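Iron superoxide dismutase (Trypanosoma cruzi, PDB 2GPC) probably catalyses the dismutation of superoxide to molecular oxygen and hydrogen peroxide at a single iron ion held in each chain. Local coordinates at residues 97-102 with 134-138; 111-115 with 137-141; 115-119 with 174-178. All coordinates share one frame; numbering follows the deposited sequence.

Contact 1 (97-102 with 134-138)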
loop_
_atom_site.group_PDB
_atom_site.type_symbol
_atom_site.label_atom_id
_atom_site.label_comp_id
_atom_site.label_asym_id
_atom_site.label_seq_id
_atom_site.Cartn_x
_atom_site.Cartn_y
_atom_site.Cartn_z
ATOM N N GLU A 97 -17.713 -17.005 -21.808
ATOM C CA GLU A 97 -17.942 -15.598 -21.481
ATOM C C GLU A 97 -16.627 -14.815 -21.568
ATOM O O GLU A 97 -16.608 -13.696 -22.057
ATOM C CB GLU A 97 -18.630 -15.460 -20.105
ATOM C CG GLU A 97 -20.034 -16.085 -20.092
ATOM C CD GLU A 97 -21.022 -15.439 -19.132
ATOM O OE1 GLU A 97 -20.928 -14.228 -18.845
ATOM O OE2 GLU A 97 -21.936 -16.154 -18.677
ATOM N N ILE A 98 -15.523 -15.423 -21.141
ATOM C CA ILE A 98 -14.211 -14.778 -21.274
ATOM C C ILE A 98 -13.840 -14.564 -22.751
ATOM O O ILE A 98 -13.405 -13.478 -23.139
ATOM C CB ILE A 98 -13.119 -15.572 -20.517
ATOM C CG1 ILE A 98 -13.259 -15.307 -19.017
ATOM C CG2 ILE A 98 -11.704 -15.172 -20.991
ATOM C CD1 ILE A 98 -12.357 -16.133 -18.146
ATOM N N ASN A 99 -14.040 -15.586 -23.563
ATOM C CA ASN A 99 -13.739 -15.509 -24.993
ATOM C C ASN A 99 -14.597 -14.434 -25.688
ATOM O O ASN A 99 -14.103 -13.692 -26.520
ATOM C CB ASN A 99 -13.963 -16.872 -25.663
ATOM C CG ASN A 99 -12.943 -17.920 -25.239
ATOM O OD1 ASN A 99 -11.851 -17.593 -24.755
ATOM N ND2 ASN A 99 -13.309 -19.196 -25.393
ATOM N N ALA A 100 -15.874 -14.349 -25.317
ATOM C CA ALA A 100 -16.804 -13.383 -25.899
ATOM C C ALA A 100 -16.477 -11.931 -25.547
ATOM O O ALA A 100 -16.709 -11.031 -26.358
ATOM C CB ALA A 100 -18.222 -13.698 -25.477
ATOM N N SER A 101 -15.939 -11.706 -24.349
ATOM C CA SER A 101 -15.662 -10.361 -23.856
ATOM C C SER A 101 -14.252 -9.891 -24.170
ATOM O O SER A 101 -14.038 -8.697 -24.386
ATOM C CB SER A 101 -15.882 -10.288 -22.339
ATOM O OG SER A 101 -17.261 -10.270 -22.018
ATOM N N PHE A 102 -13.297 -10.819 -24.191
ATOM C CA PHE A 102 -11.870 -10.486 -24.328
ATOM C C PHE A 102 -11.217 -11.002 -25.614
ATOM O O PHE A 102 -10.088 -10.614 -25.928
ATOM C CB PHE A 102 -11.077 -11.023 -23.131
ATOM C CG PHE A 102 -11.487 -10.425 -21.811
ATOM C CD1 PHE A 102 -11.096 -9.147 -21.463
ATOM C CD2 PHE A 102 -12.260 -11.143 -20.917
ATOM C CE1 PHE A 102 -11.477 -8.592 -20.241
ATOM C CE2 PHE A 102 -12.642 -10.596 -19.703
ATOM C CZ PHE A 102 -12.255 -9.314 -19.372
ATOM N N GLY A 134 -23.873 -7.383 -19.903
ATOM C CA GLY A 134 -23.467 -8.779 -19.948
ATOM C C GLY A 134 -21.978 -9.007 -20.181
ATOM O O GLY A 134 -21.519 -10.144 -20.103
ATOM N N LYS A 135 -21.214 -7.946 -20.438
ATOM C CA LYS A 135 -19.805 -8.085 -20.838
ATOM C C LYS A 135 -18.913 -8.226 -19.603
ATOM O O LYS A 135 -19.134 -7.565 -18.583
ATOM C CB LYS A 135 -19.344 -6.884 -21.685
ATOM C CG LYS A 135 -18.821 -7.237 -23.088
ATOM C CD LYS A 135 -19.952 -7.613 -24.033
ATOM C CE LYS A 135 -19.554 -7.499 -25.508
ATOM N NZ LYS A 135 -19.038 -8.790 -26.036
ATOM N N LEU A 136 -17.921 -9.104 -19.691
ATOM C CA LEU A 136 -16.898 -9.229 -18.660
ATOM C C LEU A 136 -15.873 -8.106 -18.822
ATOM O O LEU A 136 -15.596 -7.670 -19.943
ATOM C CB LEU A 136 -16.228 -10.602 -18.719
ATOM C CG LEU A 136 -16.877 -11.699 -17.864
ATOM C CD1 LEU A 136 -18.397 -11.671 -17.920
ATOM C CD2 LEU A 136 -16.354 -13.064 -18.257
ATOM N N LYS A 137 -15.337 -7.630 -17.696
ATOM C CA LYS A 137 -14.338 -6.563 -17.689
ATOM C C LYS A 137 -13.291 -6.783 -16.591
ATOM O O LYS A 137 -13.601 -7.307 -15.522
ATOM C CB LYS A 137 -15.007 -5.206 -17.451
ATOM C CG LYS A 137 -15.911 -4.737 -18.579
ATOM C CD LYS A 137 -16.605 -3.447 -18.177
ATOM C CE LYS A 137 -17.554 -2.945 -19.253
ATOM N NZ LYS A 137 -18.263 -1.739 -18.748
ATOM N N VAL A 138 -12.058 -6.379 -16.876
ATOM C CA VAL A 138 -11.009 -6.301 -15.876
ATOM C C VAL A 138 -11.138 -4.918 -15.267
ATOM O O VAL A 138 -11.338 -3.924 -15.979
ATOM C CB VAL A 138 -9.605 -6.498 -16.478
ATOM C CG1 VAL A 138 -8.506 -6.059 -15.490
ATOM C CG2 VAL A 138 -9.405 -7.931 -16.890
HETATM O O HOH W 1 -20.339 -12.479 -20.493
#
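Ser101 and Leu136 meet where helix 92-102 lies against edge strand 135-142 in the alpha+beta C-terminal domain of this iron superoxide dismutase. The short helix and strand segments run at 75° to each other, and their axes come within 7.2 Å.

The central hydrogen bond is from backbone to side chain. Leu136 N donates to Ser101 OG at 2.7 Å, with an N-H...O angle of 156°. It gives a strand N-H a partner on the helix, while the next residue, Lys137, pairs by its backbone with Val128. Lys135 bends twice along its chain and brings NZ to 3.2 Å from Ala100 O, a weak bond. A water links Glu97 to the strand: it donates to Glu97 OE1 and, at 2.6 Å, to Gly134 O. The Glu97 carboxylate also forms salt bridges with Lys93 and Lys129. Gly134 and Lys135 together stand opposite Asp130, the geometry of a G1 beta bulge.

Apolar packing centres on buried Leu136. Its CD2 methyl reaches Ile98 CG1 at 3.9 Å and also touches Glu97 CB. Its CB sits 3.7 Å from Phe102 CE2. With CG beside the backbone N (chi1 -62°), the Phe102 ring reaches across to the strand, at about a right angle to the side chains of Leu136 and Val138. Its CE1 touches Val138 CG2 at 4.0 Å. The amide atom Val138 N lies at the ring edge, near the ring plane, 3.9 Å from Phe102 CZ.

Contact 2 (111-115 with 137-141)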
loop_
_atom_site.group_PDB
_atom_site.type_symbol
_atom_site.label_atom_id
_atom_site.label_comp_id
_atom_site.label_asym_id
_atom_site.label_seq_id
_atom_site.Cartn_x
_atom_site.Cartn_y
_atom_site.Cartn_z
ATOM N N GLU A 111 -4.453 -8.751 -19.894
ATOM C CA GLU A 111 -5.052 -7.522 -19.382
ATOM C C GLU A 111 -5.126 -7.536 -17.845
ATOM O O GLU A 111 -4.775 -6.556 -17.206
ATOM C CB GLU A 111 -6.429 -7.294 -20.003
ATOM C CG GLU A 111 -7.098 -5.990 -19.594
ATOM C CD GLU A 111 -8.422 -5.749 -20.300
ATOM O OE1 GLU A 111 -8.734 -6.459 -21.285
ATOM O OE2 GLU A 111 -9.149 -4.827 -19.877
ATOM N N PHE A 112 -5.548 -8.653 -17.264
ATOM C CA PHE A 112 -5.639 -8.775 -15.808
ATOM C C PHE A 112 -4.253 -8.697 -15.165
ATOM O O PHE A 112 -4.068 -7.961 -14.196
ATOM C CB PHE A 112 -6.371 -10.075 -15.426
ATOM C CG PHE A 112 -6.604 -10.244 -13.945
ATOM C CD1 PHE A 112 -5.574 -10.644 -13.106
ATOM C CD2 PHE A 112 -7.866 -10.025 -13.392
ATOM C CE1 PHE A 112 -5.791 -10.815 -11.728
ATOM C CE2 PHE A 112 -8.085 -10.190 -12.021
ATOM C CZ PHE A 112 -7.046 -10.599 -11.192
ATOM N N THR A 113 -3.289 -9.429 -15.724
ATOM C CA THR A 113 -1.894 -9.408 -15.258
ATOM C C THR A 113 -1.333 -7.998 -15.222
ATOM O O THR A 113 -0.813 -7.566 -14.208
ATOM C CB THR A 113 -1.000 -10.264 -16.172
ATOM O OG1 THR A 113 -1.415 -11.634 -16.127
ATOM C CG2 THR A 113 0.456 -10.290 -15.688
ATOM N N ASN A 114 -1.452 -7.280 -16.324
ATOM C CA ASN A 114 -0.880 -5.940 -16.399
ATOM C C ASN A 114 -1.538 -4.958 -15.424
ATOM O O ASN A 114 -0.852 -4.133 -14.821
ATOM C CB ASN A 114 -0.902 -5.437 -17.840
ATOM C CG ASN A 114 0.055 -6.227 -18.737
ATOM O OD1 ASN A 114 0.995 -6.879 -18.252
ATOM N ND2 ASN A 114 -0.174 -6.168 -20.043
ATOM N N VAL A 115 -2.849 -5.071 -15.247
ATOM C CA VAL A 115 -3.549 -4.294 -14.218
ATOM C C VAL A 115 -3.066 -4.672 -12.796
ATOM O O VAL A 115 -2.764 -3.808 -11.989
ATOM C CB VAL A 115 -5.092 -4.476 -14.334
ATOM C CG1 VAL A 115 -5.810 -3.972 -13.102
ATOM C CG2 VAL A 115 -5.618 -3.762 -15.567
ATOM N N LYS A 137 -15.337 -7.630 -17.696
ATOM C CA LYS A 137 -14.338 -6.563 -17.689
ATOM C C LYS A 137 -13.291 -6.783 -16.591
ATOM O O LYS A 137 -13.601 -7.307 -15.522
ATOM C CB LYS A 137 -15.007 -5.206 -17.451
ATOM C CG LYS A 137 -15.911 -4.737 -18.579
ATOM C CD LYS A 137 -16.605 -3.447 -18.177
ATOM C CE LYS A 137 -17.554 -2.945 -19.253
ATOM N NZ LYS A 137 -18.263 -1.739 -18.748
ATOM N N VAL A 138 -12.058 -6.379 -16.876
ATOM C CA VAL A 138 -11.009 -6.301 -15.876
ATOM C C VAL A 138 -11.138 -4.918 -15.267
ATOM O O VAL A 138 -11.338 -3.924 -15.979
ATOM C CB VAL A 138 -9.605 -6.498 -16.478
ATOM C CG1 VAL A 138 -8.506 -6.059 -15.490
ATOM C CG2 VAL A 138 -9.405 -7.931 -16.890
ATOM N N TYR A 139 -10.999 -4.867 -13.953
ATOM C CA TYR A 139 -11.354 -3.709 -13.150
ATOM C C TYR A 139 -10.418 -3.693 -11.945
ATOM O O TYR A 139 -10.096 -4.734 -11.419
ATOM C CB TYR A 139 -12.803 -3.890 -12.708
ATOM C CG TYR A 139 -13.380 -2.792 -11.856
ATOM C CD1 TYR A 139 -13.530 -1.501 -12.354
ATOM C CD2 TYR A 139 -13.802 -3.051 -10.559
ATOM C CE1 TYR A 139 -14.075 -0.500 -11.581
ATOM C CE2 TYR A 139 -14.347 -2.055 -9.781
ATOM C CZ TYR A 139 -14.481 -0.786 -10.302
ATOM O OH TYR A 139 -15.024 0.204 -9.530
ATOM N N GLN A 140 -9.949 -2.525 -11.528
ATOM C CA GLN A 140 -9.126 -2.432 -10.324
ATOM C C GLN A 140 -9.770 -1.500 -9.313
ATOM O O GLN A 140 -10.473 -0.550 -9.677
ATOM C CB GLN A 140 -7.721 -1.948 -10.665
ATOM C CG GLN A 140 -7.648 -0.535 -11.221
ATOM C CD GLN A 140 -6.389 -0.317 -12.022
ATOM O OE1 GLN A 140 -5.281 -0.475 -11.503
ATOM N NE2 GLN A 140 -6.550 0.005 -13.301
ATOM N N THR A 141 -9.561 -1.793 -8.038
ATOM C CA THR A 141 -9.935 -0.855 -6.989
ATOM C C THR A 141 -8.704 -0.474 -6.193
ATOM O O THR A 141 -7.716 -1.214 -6.149
ATOM C CB THR A 141 -11.054 -1.416 -6.093
ATOM O OG1 THR A 141 -10.642 -2.636 -5.451
ATOM C CG2 THR A 141 -12.268 -1.792 -6.918
HETATM O O HOH W 2 -11.844 -4.940 -19.523
HETATM O O HOH W 3 -2.897 -1.279 -12.788
#
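The Phe112 ring turns an edge to Val138, whose CG2 methyl lies near the ring plane. Outside the two segments, the ring meets that of Trp182 and touches Ala125 and Cys159. This is helix-on-sheet packing in the alpha+beta C-terminal domain. Helix 105-118 lies nearly parallel to strand 135-142, with 12° between the segment directions and 8.6 Å between their axes.

Val138 fits between three helix side chains. Its CG2 rests 4.0 Å from Phe112 CB. Its CG1 meets Val115 CG2 tip to tip at 3.7 Å. Glu111 passes it in the opposite direction, with OE2 3.8 Å from Val138 CB. The Glu111 chain is fully extended, with CG trans to the backbone N (chi1 -176°), which carries the carboxylate past the valine to the strand.

Val115 also packs on Gln140, the next strand residue that points to the helix. Its CG1 methyl touches Gln140 CB at 3.7 Å and the flat amide end through CD. Gln140 OE1 also pairs with His119, just beyond helix 105-118.

No direct hydrogen bond joins the segments. Two waters do so instead. One donates to both Val115 O and Gln140 OE1. The other takes the hydrogen of Val138 N at 3.0 Å and donates to Glu111 OE2 at 2.7 Å.

Contact 3 (115-119 with 174-178)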
loop_
_atom_site.group_PDB
_atom_site.type_symbol
_atom_site.label_atom_id
_atom_site.label_comp_id
_atom_site.label_asym_id
_atom_site.label_seq_id
_atom_site.Cartn_x
_atom_site.Cartn_y
_atom_site.Cartn_z
ATOM N N VAL A 115 -2.849 -5.071 -15.247
ATOM C CA VAL A 115 -3.549 -4.294 -14.218
ATOM C C VAL A 115 -3.066 -4.672 -12.796
ATOM O O VAL A 115 -2.764 -3.808 -11.989
ATOM C CB VAL A 115 -5.092 -4.476 -14.334
ATOM C CG1 VAL A 115 -5.810 -3.972 -13.102
ATOM C CG2 VAL A 115 -5.618 -3.762 -15.567
ATOM N N ALA A 116 -2.997 -5.966 -12.505
ATOM C CA ALA A 116 -2.597 -6.442 -11.182
ATOM C C ALA A 116 -1.156 -6.050 -10.839
ATOM O O ALA A 116 -0.881 -5.631 -9.716
ATOM C CB ALA A 116 -2.775 -7.945 -11.086
ATOM N N VAL A 117 -0.249 -6.178 -11.804
ATOM C CA VAL A 117 1.169 -5.887 -11.583
ATOM C C VAL A 117 1.426 -4.377 -11.621
ATOM O O VAL A 117 2.288 -3.870 -10.900
ATOM C CB VAL A 117 2.079 -6.638 -12.603
ATOM C CG1 VAL A 117 3.535 -6.246 -12.435
ATOM C CG2 VAL A 117 1.935 -8.149 -12.441
ATOM N N GLY A 118 0.666 -3.656 -12.432
ATOM C CA GLY A 118 0.865 -2.223 -12.604
ATOM C C GLY A 118 0.143 -1.333 -11.594
ATOM O O GLY A 118 0.358 -0.126 -11.598
ATOM N N HIS A 119 -0.715 -1.894 -10.738
ATOM C CA HIS A 119 -1.506 -1.052 -9.837
ATOM C C HIS A 119 -0.564 -0.374 -8.851
ATOM O O HIS A 119 0.230 -1.041 -8.195
ATOM C CB HIS A 119 -2.566 -1.847 -9.075
ATOM C CG HIS A 119 -3.461 -0.992 -8.235
ATOM N ND1 HIS A 119 -4.596 -0.384 -8.734
ATOM C CD2 HIS A 119 -3.373 -0.619 -6.936
ATOM C CE1 HIS A 119 -5.175 0.317 -7.771
ATOM N NE2 HIS A 119 -4.454 0.189 -6.671
ATOM N N ARG A 174 6.073 -8.592 -7.163
ATOM C CA ARG A 174 4.642 -8.773 -7.358
ATOM C C ARG A 174 4.337 -9.532 -8.643
ATOM O O ARG A 174 3.354 -10.271 -8.697
ATOM C CB ARG A 174 3.912 -7.432 -7.396
ATOM C CG ARG A 174 2.399 -7.595 -7.227
ATOM C CD ARG A 174 1.613 -6.389 -7.615
ATOM N NE ARG A 174 1.876 -5.269 -6.728
ATOM C CZ ARG A 174 1.379 -4.062 -6.897
ATOM N NH1 ARG A 174 0.579 -3.810 -7.926
ATOM N NH2 ARG A 174 1.682 -3.098 -6.034
ATOM N N ALA A 175 5.156 -9.345 -9.679
ATOM C CA ALA A 175 4.973 -10.103 -10.923
ATOM C C ALA A 175 5.006 -11.616 -10.673
ATOM O O ALA A 175 4.184 -12.351 -11.201
ATOM C CB ALA A 175 6.014 -9.719 -11.949
ATOM N N ALA A 176 5.941 -12.073 -9.849
ATOM C CA ALA A 176 6.053 -13.499 -9.536
ATOM C C ALA A 176 4.857 -13.983 -8.724
ATOM O O ALA A 176 4.379 -15.104 -8.901
ATOM C CB ALA A 176 7.358 -13.793 -8.803
ATOM N N TYR A 177 4.369 -13.120 -7.843
ATOM C CA TYR A 177 3.197 -13.424 -7.032
ATOM C C TYR A 177 1.963 -13.591 -7.910
ATOM O O TYR A 177 1.153 -14.487 -7.679
ATOM C CB TYR A 177 2.978 -12.302 -6.000
ATOM C CG TYR A 177 1.576 -12.190 -5.449
ATOM C CD1 TYR A 177 1.028 -13.194 -4.643
ATOM C CD2 TYR A 177 0.793 -11.070 -5.719
ATOM C CE1 TYR A 177 -0.278 -13.081 -4.133
ATOM C CE2 TYR A 177 -0.501 -10.948 -5.217
ATOM C CZ TYR A 177 -1.034 -11.959 -4.423
ATOM O OH TYR A 177 -2.319 -11.820 -3.906
ATOM N N VAL A 178 1.820 -12.731 -8.918
ATOM C CA VAL A 178 0.676 -12.803 -9.822
ATOM C C VAL A 178 0.752 -14.052 -10.693
ATOM O O VAL A 178 -0.273 -14.663 -10.972
ATOM C CB VAL A 178 0.533 -11.512 -10.672
ATOM C CG1 VAL A 178 -0.495 -11.682 -11.814
ATOM C CG2 VAL A 178 0.121 -10.370 -9.772
#
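Arg174 reaches the end of helix 105-118 by a long arm with one bend. Its CG lies trans to the backbone N (chi1 -165°), and the chain stays extended until it turns at chi3 (-66°). The turn lays the guanidinium beside the carbonyl oxygens of Ala116 and His119.

NH1 carries the contact. Arg174 NH1 donates to Ala116 O at 2.9 Å and to His119 O at 2.8 Å. Both acceptors lie close to the guanidinium plane, so NH1 uses both of its hydrogens at the edge of the group. At His119 the donor sits in the carbonyl plane on a lone pair, with a C=O...N angle of 132°. At Ala116 the donor is tilted from the Ala116 carbonyl plane. Arg174 NH2 adds a weak bond to His119 O, at 3.3 Å. His119 is the first residue to leave helical backbone angles, so the arginine ties the last helical turn to the chain that follows. The positive charge of Arg174 at the carboxyl end of helix 105-118 is probably favourable. Tyr166 OH bonds to Arg174 NE and further fixes the group.

Apolar side chains pack beside the arginine. Val117 CG2 and Val178 CG2 meet at 3.9 Å, and Val178 CG2 is 4.0 Å from Ala116 CB. The same Val117 methyl, CG2, rests on Ala175 CA at 3.9 Å.

The contact joins the end of helix 105-118 to the start of helix 174-184. The His119 ring turns to the sheet, where NE2 bonds to His142 on strand 135-142. On the other helix, Tyr177 reaches Asp160 O at the end of strand 153-160, a strand residue that is itself an iron ligand.

In the fold
The three contacts follow one another from helix 92-102 through strand 135-142 and helix 105-118 to helix 174-184. Contacts 1 and 2 share Lys137 and Val138, and their centres are 12 Å apart. Phe102 CD1 of contact 1 touches Glu111 OE1 of contact 2 at 3.6 Å. Contacts 2 and 3 share Val115, with centres 10 Å apart. A probable hydrogen bond of 2.9 Å between Gln140 OE1 and His119 ND1 ties them together. The iron, bound by His27, His75, Asp160 and His164, is touched by none of the contacts. The side chain of Arg174 is about 12 Å from the bound Fe (II) ion. The side chain of Phe112 is about 14 Å from the bound Fe (II) ion.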